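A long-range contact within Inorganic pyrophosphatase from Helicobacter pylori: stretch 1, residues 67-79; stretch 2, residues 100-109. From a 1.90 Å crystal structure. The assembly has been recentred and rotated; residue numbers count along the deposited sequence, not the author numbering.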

# COMPACT_ATOMS: atom_id res chain seq x y z
N PRO A 67 16.71 -26.97 -3.51
CA PRO A 67 16.52 -26.94 -2.05
C PRO A 67 15.04 -27.14 -1.72
O PRO A 67 14.17 -26.75 -2.50
CB PRO A 67 17.04 -25.55 -1.67
CG PRO A 67 18.14 -25.33 -2.67
CD PRO A 67 17.51 -25.81 -3.96
N VAL A 68 14.75 -27.76 -0.58
CA VAL A 68 13.37 -28.01 -0.18
C VAL A 68 12.64 -26.68 0.07
O VAL A 68 13.20 -25.77 0.67
CB VAL A 68 13.31 -28.91 1.08
CG1 VAL A 68 14.01 -28.23 2.25
CG2 VAL A 68 11.87 -29.23 1.43
N ASP A 69 11.40 -26.58 -0.41
CA ASP A 69 10.60 -25.36 -0.27
C ASP A 69 9.88 -25.28 1.07
O ASP A 69 9.54 -26.30 1.66
CB ASP A 69 9.54 -25.25 -1.37
CG ASP A 69 10.13 -25.14 -2.75
OD1 ASP A 69 11.09 -24.36 -2.94
OD2 ASP A 69 9.61 -25.83 -3.66
N ALA A 70 9.61 -24.07 1.52
CA ALA A 70 8.91 -23.88 2.77
C ALA A 70 8.01 -22.66 2.70
O ALA A 70 8.38 -21.64 2.12
CB ALA A 70 9.90 -23.71 3.91
N LEU A 71 6.82 -22.78 3.27
CA LEU A 71 5.89 -21.67 3.33
C LEU A 71 6.05 -21.20 4.76
O LEU A 71 6.08 -22.01 5.68
CB LEU A 71 4.46 -22.14 3.10
CG LEU A 71 4.10 -22.49 1.65
CD1 LEU A 71 2.74 -23.20 1.61
CD2 LEU A 71 4.06 -21.22 0.82
N VAL A 72 6.18 -19.89 4.95
CA VAL A 72 6.30 -19.36 6.29
C VAL A 72 5.04 -18.55 6.54
O VAL A 72 4.89 -17.45 6.01
CB VAL A 72 7.55 -18.46 6.45
CG1 VAL A 72 7.61 -17.92 7.88
CG2 VAL A 72 8.81 -19.27 6.15
N LEU A 73 4.11 -19.12 7.30
CA LEU A 73 2.85 -18.46 7.62
C LEU A 73 3.06 -17.36 8.65
O LEU A 73 3.75 -17.55 9.64
CB LEU A 73 1.83 -19.49 8.12
CG LEU A 73 1.15 -20.33 7.04
CD1 LEU A 73 2.19 -21.09 6.22
CD2 LEU A 73 0.18 -21.30 7.69
N SER A 74 2.44 -16.21 8.41
CA SER A 74 2.61 -15.08 9.29
C SER A 74 1.54 -14.07 8.95
O SER A 74 0.94 -14.15 7.88
CB SER A 74 3.99 -14.44 9.07
OG SER A 74 4.09 -13.20 9.73
N ASP A 75 1.30 -13.13 9.85
CA ASP A 75 0.32 -12.10 9.54
C ASP A 75 1.01 -11.02 8.72
O ASP A 75 0.34 -10.21 8.07
CB ASP A 75 -0.27 -11.48 10.80
CG ASP A 75 -1.15 -12.46 11.56
OD1 ASP A 75 -1.77 -13.33 10.91
OD2 ASP A 75 -1.24 -12.33 12.79
N VAL A 76 2.34 -10.99 8.76
CA VAL A 76 3.09 -9.98 8.01
C VAL A 76 3.85 -10.57 6.82
O VAL A 76 4.10 -11.77 6.76
CB VAL A 76 4.10 -9.22 8.90
CG1 VAL A 76 3.37 -8.59 10.08
CG2 VAL A 76 5.21 -10.15 9.37
N ALA A 77 4.20 -9.70 5.88
CA ALA A 77 4.94 -10.08 4.68
C ALA A 77 6.43 -9.75 4.84
O ALA A 77 6.78 -8.60 5.11
CB ALA A 77 4.36 -9.34 3.46
N PHE A 78 7.29 -10.75 4.68
CA PHE A 78 8.73 -10.57 4.79
C PHE A 78 9.29 -10.24 3.40
O PHE A 78 8.83 -10.78 2.39
CB PHE A 78 9.40 -11.84 5.33
CG PHE A 78 8.90 -12.26 6.69
CD1 PHE A 78 8.87 -11.35 7.74
CD2 PHE A 78 8.45 -13.55 6.91
CE1 PHE A 78 8.38 -11.71 8.99
CE2 PHE A 78 7.95 -13.93 8.16
CZ PHE A 78 7.92 -13.01 9.20
N GLN A 79 10.28 -9.35 3.37
CA GLN A 79 10.91 -8.91 2.13
C GLN A 79 11.63 -10.03 1.38
O GLN A 79 12.40 -10.79 1.97
CB GLN A 79 11.91 -7.80 2.45
CG GLN A 79 12.63 -7.25 1.23
CD GLN A 79 13.27 -5.91 1.52
OE1 GLN A 79 12.58 -4.92 1.79
NE2 GLN A 79 14.60 -5.86 1.48
N MET A 100 6.27 -35.42 -7.96
CA MET A 100 5.82 -35.06 -6.62
C MET A 100 6.60 -33.86 -6.11
O MET A 100 7.76 -33.64 -6.46
CB MET A 100 5.98 -36.24 -5.67
CG MET A 100 5.03 -37.39 -5.98
SD MET A 100 3.31 -36.84 -6.07
CE MET A 100 2.95 -36.48 -4.35
N ASP A 101 5.94 -33.07 -5.28
CA ASP A 101 6.57 -31.89 -4.72
C ASP A 101 6.06 -31.77 -3.29
O ASP A 101 4.95 -32.18 -2.98
CB ASP A 101 6.21 -30.65 -5.54
CG ASP A 101 7.07 -29.45 -5.20
OD1 ASP A 101 8.04 -29.59 -4.42
OD2 ASP A 101 6.79 -28.35 -5.73
N GLU A 102 6.90 -31.22 -2.43
CA GLU A 102 6.54 -31.07 -1.04
C GLU A 102 6.80 -29.63 -0.63
O GLU A 102 7.79 -29.03 -1.06
CB GLU A 102 7.39 -32.00 -0.17
CG GLU A 102 8.89 -31.77 -0.33
CD GLU A 102 9.42 -32.26 -1.67
OE1 GLU A 102 10.40 -31.68 -2.18
OE2 GLU A 102 8.87 -33.25 -2.21
N LYS A 103 5.90 -29.06 0.16
CA LYS A 103 6.10 -27.69 0.63
C LYS A 103 6.03 -27.76 2.14
O LYS A 103 4.98 -28.06 2.70
CB LYS A 103 4.99 -26.76 0.11
CG LYS A 103 4.78 -26.73 -1.40
CD LYS A 103 5.98 -26.18 -2.14
CE LYS A 103 5.73 -26.17 -3.65
NZ LYS A 103 6.97 -25.87 -4.41
N LEU A 104 7.14 -27.50 2.81
CA LEU A 104 7.16 -27.51 4.26
C LEU A 104 6.27 -26.36 4.73
O LEU A 104 6.23 -25.31 4.10
CB LEU A 104 8.59 -27.32 4.78
CG LEU A 104 9.59 -28.44 4.48
CD1 LEU A 104 11.01 -28.03 4.90
CD2 LEU A 104 9.16 -29.69 5.22
N ILE A 105 5.55 -26.57 5.83
CA ILE A 105 4.68 -25.53 6.39
C ILE A 105 5.34 -25.08 7.68
O ILE A 105 5.54 -25.88 8.60
CB ILE A 105 3.27 -26.08 6.71
CG1 ILE A 105 2.62 -26.67 5.45
CG2 ILE A 105 2.39 -24.97 7.31
CD1 ILE A 105 2.49 -25.72 4.28
N ALA A 106 5.67 -23.80 7.77
CA ALA A 106 6.35 -23.28 8.96
C ALA A 106 5.84 -21.95 9.47
O ALA A 106 5.03 -21.29 8.84
CB ALA A 106 7.84 -23.17 8.67
N LEU A 107 6.36 -21.56 10.64
CA LEU A 107 6.02 -20.30 11.29
C LEU A 107 7.33 -19.71 11.79
O LEU A 107 8.29 -20.43 12.04
CB LEU A 107 5.09 -20.55 12.47
CG LEU A 107 3.64 -20.94 12.17
CD1 LEU A 107 3.01 -21.60 13.38
CD2 LEU A 107 2.85 -19.70 11.76
N PRO A 108 7.39 -18.37 11.92
CA PRO A 108 8.64 -17.79 12.41
C PRO A 108 8.81 -18.29 13.84
O PRO A 108 7.82 -18.63 14.48
CB PRO A 108 8.35 -16.29 12.38
CG PRO A 108 7.35 -16.15 11.28
CD PRO A 108 6.43 -17.33 11.53
N ILE A 109 10.04 -18.35 14.33
CA ILE A 109 10.22 -18.80 15.70
C ILE A 109 9.62 -17.74 16.62
O ILE A 109 9.55 -16.56 16.25
CB ILE A 109 11.71 -19.01 16.05
CG1 ILE A 109 12.51 -17.76 15.71
CG2 ILE A 109 12.25 -20.23 15.31
CD1 ILE A 109 13.96 -17.84 16.13
O HOH W 1 10.32 -28.93 -2.01

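The amine of K103 is held between two carboxylates, one from each stretch. K103 NZ lies 2.7 Å from D69 OD2 across the contact and 2.8 Å from D101 OD2 within its own strand. Both pairs are salt bridges. The two acids come close in turn, with D69 OD2 4.1 Å from D101 OD1. The lysine's positive charge between them offsets the repulsion expected of like charges.

Next to this cluster, a water joins the two backbones. Water 1 accepts a hydrogen bond from D69 N at 3.0 Å. Water 1 also lies 2.7 Å from E102 O and 2.8 Å from E102 OE1.

Beyond the water, the strands run parallel and pair directly. L104 N donates to D69 O at 2.9 Å, and L71 N donates to L104 O at 2.7 Å. A106 N then donates to L71 O at 2.8 Å, and L73 N to A106 O at 2.8 Å. L104 and A106 thus each bond through both N and O to the residues flanking their bridge partners, A70 and V72. This is the usual parallel pattern. The same carbonyls also receive CA-H...O contacts, with A70 CA 3.3 Å from L104 O and V72 CA 3.4 Å from A106 O.

Side chains alternate between the sheet faces. A70 and L104 share one face, where A70 CB is 3.9 Å from L104 CB. L71 and I105 lie on the other, with L71 CD1 3.7 Å from I105 CD1. L73 CD1 adds to this packing, 4.0 Å from I105 CG2.

At the far end, P108 is an apolar meeting point. P108 CG is 3.8 Å from V72 CG1 and also 3.8 Å from F78 CZ. The proline carbon meets the F78 ring at its edge. L107 points its CA-to-CB bond away, yet L107 CD2 returns to within 3.8 Å of L73 CB.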